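Mevalonate kinase, putative (Leishmania major, PDB 2HFS) probably phosphorylates (R)-mevalonate with ATP to give (R)-5-phosphomevalonate and ADP, the first of three steps leading to isopentenyl diphosphate. Local coordinates at residues A[22-27]-A[291-296]; A[251-256]-A[281-286]. One frame throughout, in Å; residues are numbered along the deposited sequence.

Contact 1: residues A[22-27]-A[291-296]; sequences VILFGE and IAVALA
Val22 and Leu24, on the strand of the N-terminal motif of GHMP kinases, lie over Ile291 and Val293 on an inner strand of the four-stranded antiparallel sheet. The contact is apolar, with no hydrogen bond between the segments. Val293 has the largest share and parts its methyl groups between three partners. Its CG2, anti to the backbone N, reaches Val22 CG2 at 4.4 Å and Leu24 CD2 at 4.3 Å. Its CG1, between the backbone N and the carbonyl carbon (chi1 57°), turns instead to the backbone, 4.2 Å from Ile23 O. The other branch of Val22, CG1, meets Ile291 CD1 at 4.3 Å, so the two methyls of this valine straddle alternate residues of the sheet strand. Strands 22-25 and 291-296 belong to different sheets: 17-25 pairs with 36-52, whereas 291-296 runs between 280-284 and 188-194. Segment 22-25 crosses over the four-stranded sheet, its axis 8.1 Å from that of 291-296 and at 58° to it. Leu190 and Val192 of strand 188-194 extend the apolar surface that Val22 touches, and Leu188 touches Leu24. A classic bulge interrupts the pairing of strand 17-25, with Leu24 and Phe25 both opposite Ile37. From the bulge itself Phe25 packs against helices 216-239 and 242-258. The chain then turns at Gly26, whose N makes weak hydrogen bonds to Asn252 OD1 and, at 3.2 Å (N-H...O 123°), to Glu27 OE2, an oxygen held more firmly by a salt bridge to Lys282.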
# COMPACT_ATOMS: atom_id res chain seq x y z
N VAL A 22 -2.51 2.48 -1.28
CA VAL A 22 -2.42 2.75 -2.72
C VAL A 22 -1.62 4.04 -2.95
O VAL A 22 -1.67 4.95 -2.14
CB VAL A 22 -3.80 2.84 -3.45
CG1 VAL A 22 -4.69 1.64 -3.12
CG2 VAL A 22 -4.53 4.14 -3.13
N ILE A 23 -0.89 4.11 -4.05
CA ILE A 23 -0.25 5.37 -4.40
C ILE A 23 -1.18 6.16 -5.31
O ILE A 23 -1.51 5.72 -6.42
CB ILE A 23 1.12 5.13 -5.05
CG1 ILE A 23 2.02 4.33 -4.11
CG2 ILE A 23 1.77 6.46 -5.36
CD1 ILE A 23 3.11 3.57 -4.81
N LEU A 24 -1.62 7.32 -4.83
CA LEU A 24 -2.50 8.17 -5.61
C LEU A 24 -1.72 8.96 -6.64
O LEU A 24 -2.13 9.04 -7.80
CB LEU A 24 -3.31 9.10 -4.72
CG LEU A 24 -4.38 8.43 -3.85
CD1 LEU A 24 -5.21 9.52 -3.23
CD2 LEU A 24 -5.25 7.47 -4.68
N PHE A 25 -0.60 9.53 -6.21
CA PHE A 25 0.30 10.27 -7.11
C PHE A 25 1.76 9.96 -6.88
O PHE A 25 2.20 9.85 -5.74
CB PHE A 25 0.13 11.78 -6.93
CG PHE A 25 -1.21 12.30 -7.40
CD1 PHE A 25 -1.35 12.80 -8.70
CD2 PHE A 25 -2.31 12.30 -6.56
CE1 PHE A 25 -2.56 13.27 -9.15
CE2 PHE A 25 -3.54 12.78 -7.00
CZ PHE A 25 -3.67 13.26 -8.31
N GLY A 26 2.50 9.81 -7.97
CA GLY A 26 3.94 10.02 -7.95
C GLY A 26 4.84 8.81 -7.81
O GLY A 26 6.01 8.96 -7.51
N GLU A 27 4.31 7.61 -8.03
CA GLU A 27 5.15 6.44 -8.22
C GLU A 27 6.21 6.71 -9.29
O GLU A 27 5.94 7.38 -10.31
CB GLU A 27 4.35 5.22 -8.65
CG GLU A 27 3.42 5.45 -9.83
CD GLU A 27 2.06 5.96 -9.37
OE1 GLU A 27 1.29 5.15 -8.79
OE2 GLU A 27 1.77 7.17 -9.54
N ILE A 291 -1.61 -3.16 -9.75
CA ILE A 291 -2.93 -2.57 -9.55
C ILE A 291 -3.10 -1.23 -10.25
O ILE A 291 -2.10 -0.51 -10.52
CB ILE A 291 -3.28 -2.38 -8.01
CG1 ILE A 291 -2.21 -1.56 -7.26
CG2 ILE A 291 -3.52 -3.74 -7.34
CD1 ILE A 291 -2.77 -0.78 -6.04
N ALA A 292 -4.37 -0.91 -10.51
CA ALA A 292 -4.80 0.42 -10.89
C ALA A 292 -5.79 0.90 -9.85
O ALA A 292 -6.35 0.09 -9.11
CB ALA A 292 -5.44 0.43 -12.27
N VAL A 293 -5.98 2.22 -9.80
CA VAL A 293 -6.90 2.83 -8.86
C VAL A 293 -7.80 3.82 -9.60
O VAL A 293 -7.33 4.56 -10.47
CB VAL A 293 -6.14 3.53 -7.70
CG1 VAL A 293 -5.14 4.60 -8.21
CG2 VAL A 293 -7.11 4.14 -6.75
N ALA A 294 -9.10 3.79 -9.29
CA ALA A 294 -10.05 4.74 -9.88
C ALA A 294 -10.68 5.52 -8.73
O ALA A 294 -10.92 4.95 -7.65
CB ALA A 294 -11.11 4.00 -10.68
N LEU A 295 -10.96 6.81 -8.96
CA LEU A 295 -11.69 7.62 -7.98
C LEU A 295 -13.15 7.78 -8.41
O LEU A 295 -13.42 8.20 -9.53
CB LEU A 295 -11.06 9.00 -7.81
CG LEU A 295 -11.72 9.99 -6.85
CD1 LEU A 295 -11.59 9.57 -5.36
CD2 LEU A 295 -11.13 11.36 -7.06
N ALA A 296 -14.06 7.45 -7.51
CA ALA A 296 -15.50 7.58 -7.78
C ALA A 296 -16.04 8.80 -7.04
O ALA A 296 -15.47 9.21 -6.03
CB ALA A 296 -16.25 6.32 -7.33

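Contact 2: residues A[251-256]-A[281-286]; sequences ANHDLC and AKLSGT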
# COMPACT_ATOMS: atom_id res chain seq x y z
N ALA A 251 -3.91 12.78 -15.62
CA ALA A 251 -2.71 13.44 -16.14
C ALA A 251 -1.48 12.68 -15.67
O ALA A 251 -0.54 12.51 -16.44
CB ALA A 251 -2.66 14.89 -15.68
N ASN A 252 -1.51 12.26 -14.41
CA ASN A 252 -0.41 11.47 -13.86
C ASN A 252 -0.25 10.15 -14.57
O ASN A 252 0.87 9.77 -14.91
CB ASN A 252 -0.61 11.23 -12.34
CG ASN A 252 0.71 10.85 -11.60
OD1 ASN A 252 0.71 10.76 -10.37
ND2 ASN A 252 1.80 10.62 -12.34
N HIS A 253 -1.35 9.43 -14.80
CA HIS A 253 -1.27 8.19 -15.58
C HIS A 253 -0.62 8.45 -16.93
O HIS A 253 0.26 7.71 -17.37
CB HIS A 253 -2.66 7.60 -15.81
CG HIS A 253 -2.63 6.30 -16.55
ND1 HIS A 253 -2.30 5.11 -15.95
CD2 HIS A 253 -2.85 6.02 -17.86
CE1 HIS A 253 -2.34 4.14 -16.84
NE2 HIS A 253 -2.68 4.66 -18.01
N ASP A 254 -1.06 9.51 -17.59
CA ASP A 254 -0.49 9.87 -18.88
C ASP A 254 1.04 9.95 -18.80
O ASP A 254 1.73 9.33 -19.61
CB ASP A 254 -1.09 11.16 -19.40
CG ASP A 254 -1.30 11.15 -20.89
OD1 ASP A 254 -1.53 10.05 -21.44
OD2 ASP A 254 -1.30 12.19 -21.58
N LEU A 255 1.56 10.67 -17.81
CA LEU A 255 3.02 10.76 -17.59
C LEU A 255 3.71 9.40 -17.33
O LEU A 255 4.85 9.17 -17.76
CB LEU A 255 3.33 11.74 -16.45
CG LEU A 255 3.11 13.20 -16.84
CD1 LEU A 255 3.17 14.07 -15.61
CD2 LEU A 255 4.14 13.66 -17.89
N CYS A 256 3.01 8.52 -16.62
CA CYS A 256 3.49 7.15 -16.35
C CYS A 256 3.60 6.34 -17.62
O CYS A 256 4.54 5.59 -17.79
CB CYS A 256 2.58 6.44 -15.36
SG CYS A 256 2.77 7.14 -13.71
N ALA A 281 -8.48 7.82 -13.09
CA ALA A 281 -8.04 6.43 -12.97
C ALA A 281 -6.63 6.32 -13.51
O ALA A 281 -6.27 6.96 -14.51
CB ALA A 281 -8.97 5.52 -13.74
N LYS A 282 -5.82 5.49 -12.87
CA LYS A 282 -4.41 5.41 -13.24
C LYS A 282 -3.82 4.16 -12.65
O LYS A 282 -4.34 3.62 -11.67
CB LYS A 282 -3.64 6.64 -12.74
CG LYS A 282 -3.73 6.85 -11.20
CD LYS A 282 -2.94 8.08 -10.75
CE LYS A 282 -1.41 7.87 -10.76
NZ LYS A 282 -0.97 6.98 -9.64
N LEU A 283 -2.70 3.73 -13.19
CA LEU A 283 -1.92 2.68 -12.56
C LEU A 283 -1.48 3.17 -11.19
O LEU A 283 -1.34 4.37 -10.97
CB LEU A 283 -0.70 2.30 -13.39
CG LEU A 283 0.46 3.25 -13.64
CD1 LEU A 283 1.54 3.34 -12.51
CD2 LEU A 283 1.12 2.74 -14.95
N SER A 284 -1.25 2.24 -10.27
CA SER A 284 -0.83 2.60 -8.92
C SER A 284 0.37 1.76 -8.53
O SER A 284 0.26 0.55 -8.42
CB SER A 284 -1.96 2.37 -7.91
OG SER A 284 -1.51 2.66 -6.59
N GLY A 285 1.51 2.41 -8.33
CA GLY A 285 2.70 1.70 -7.85
C GLY A 285 3.66 1.40 -8.97
O GLY A 285 3.91 2.24 -9.82
N THR A 286 4.18 0.17 -8.97
CA THR A 286 5.27 -0.21 -9.88
C THR A 286 4.87 -0.12 -11.34
O THR A 286 5.67 0.27 -12.18
CB THR A 286 5.76 -1.64 -9.53
OG1 THR A 286 6.35 -1.62 -8.24
CG2 THR A 286 6.90 -2.10 -10.47
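His253 and Lys282 run alongside one another in opposite senses, their CB atoms only 3.4 Å apart, where helix 242-258 comes down on strand 280-284. With CG anti to the backbone N (chi1 -178°), the imidazole extends past Lys282 CA to the backbone of the next residue. There Leu283 N donates to His253 ND1 at 3.1 Å, an almost straight bond (163°) whose donor is tilted 22° from the ring plane. As ND1 accepts, the ring hydrogen probably sits on NE2, which bonds to Glu267; the ring is thus gripped at both nitrogens. The Leu283 side chain stands at about a right angle to that of His253, and its CD2 packs on Cys256 CB at 4.0 Å, one helical turn further on. On the other flank a bend at chi3 of Lys282 sets CE 3.6 Å from Asn252 OD1, and a bend at chi4 turns NZ back toward Leu283 O. The buried NZ donates to that oxygen at 3.0 Å, almost head-on to the carbonyl, and is further held by a salt bridge to Glu27. Strand 280-284 is one of the two edge strands of its sheet, paired by Lys282 and Ser284 with strand 291-296. The Leu283 N-H is taken by His253 and Ala281 N by Asn250 OD1, so helix side chains serve the edge strand, in the ferredoxin-like alpha+beta fold known for GHMP kinase C-terminal domains.

Strands 280-284 and 291-296 are consecutive in the chain and neighbours in one sheet, which puts the centres of contacts 1 and 2 about 7 Å apart. Polar bonds tie the end of segment 22-27 to segment 281-286: Glu27 OE2 pairs with Lys282 NZ at 2.7 Å, and Glu27 OE1 probably accepts from Gly285 N at 2.8 Å. Lys282 NZ also reaches Leu24 O at 3.0 Å. The salt bridge joins the end of segment 22-27 to a residue that carries contact 2. Segment 22-27 and the glycine-rich turn starting at Gly285 probably correspond to what the family knows as motifs 1 and 3, which in relatives line the active site.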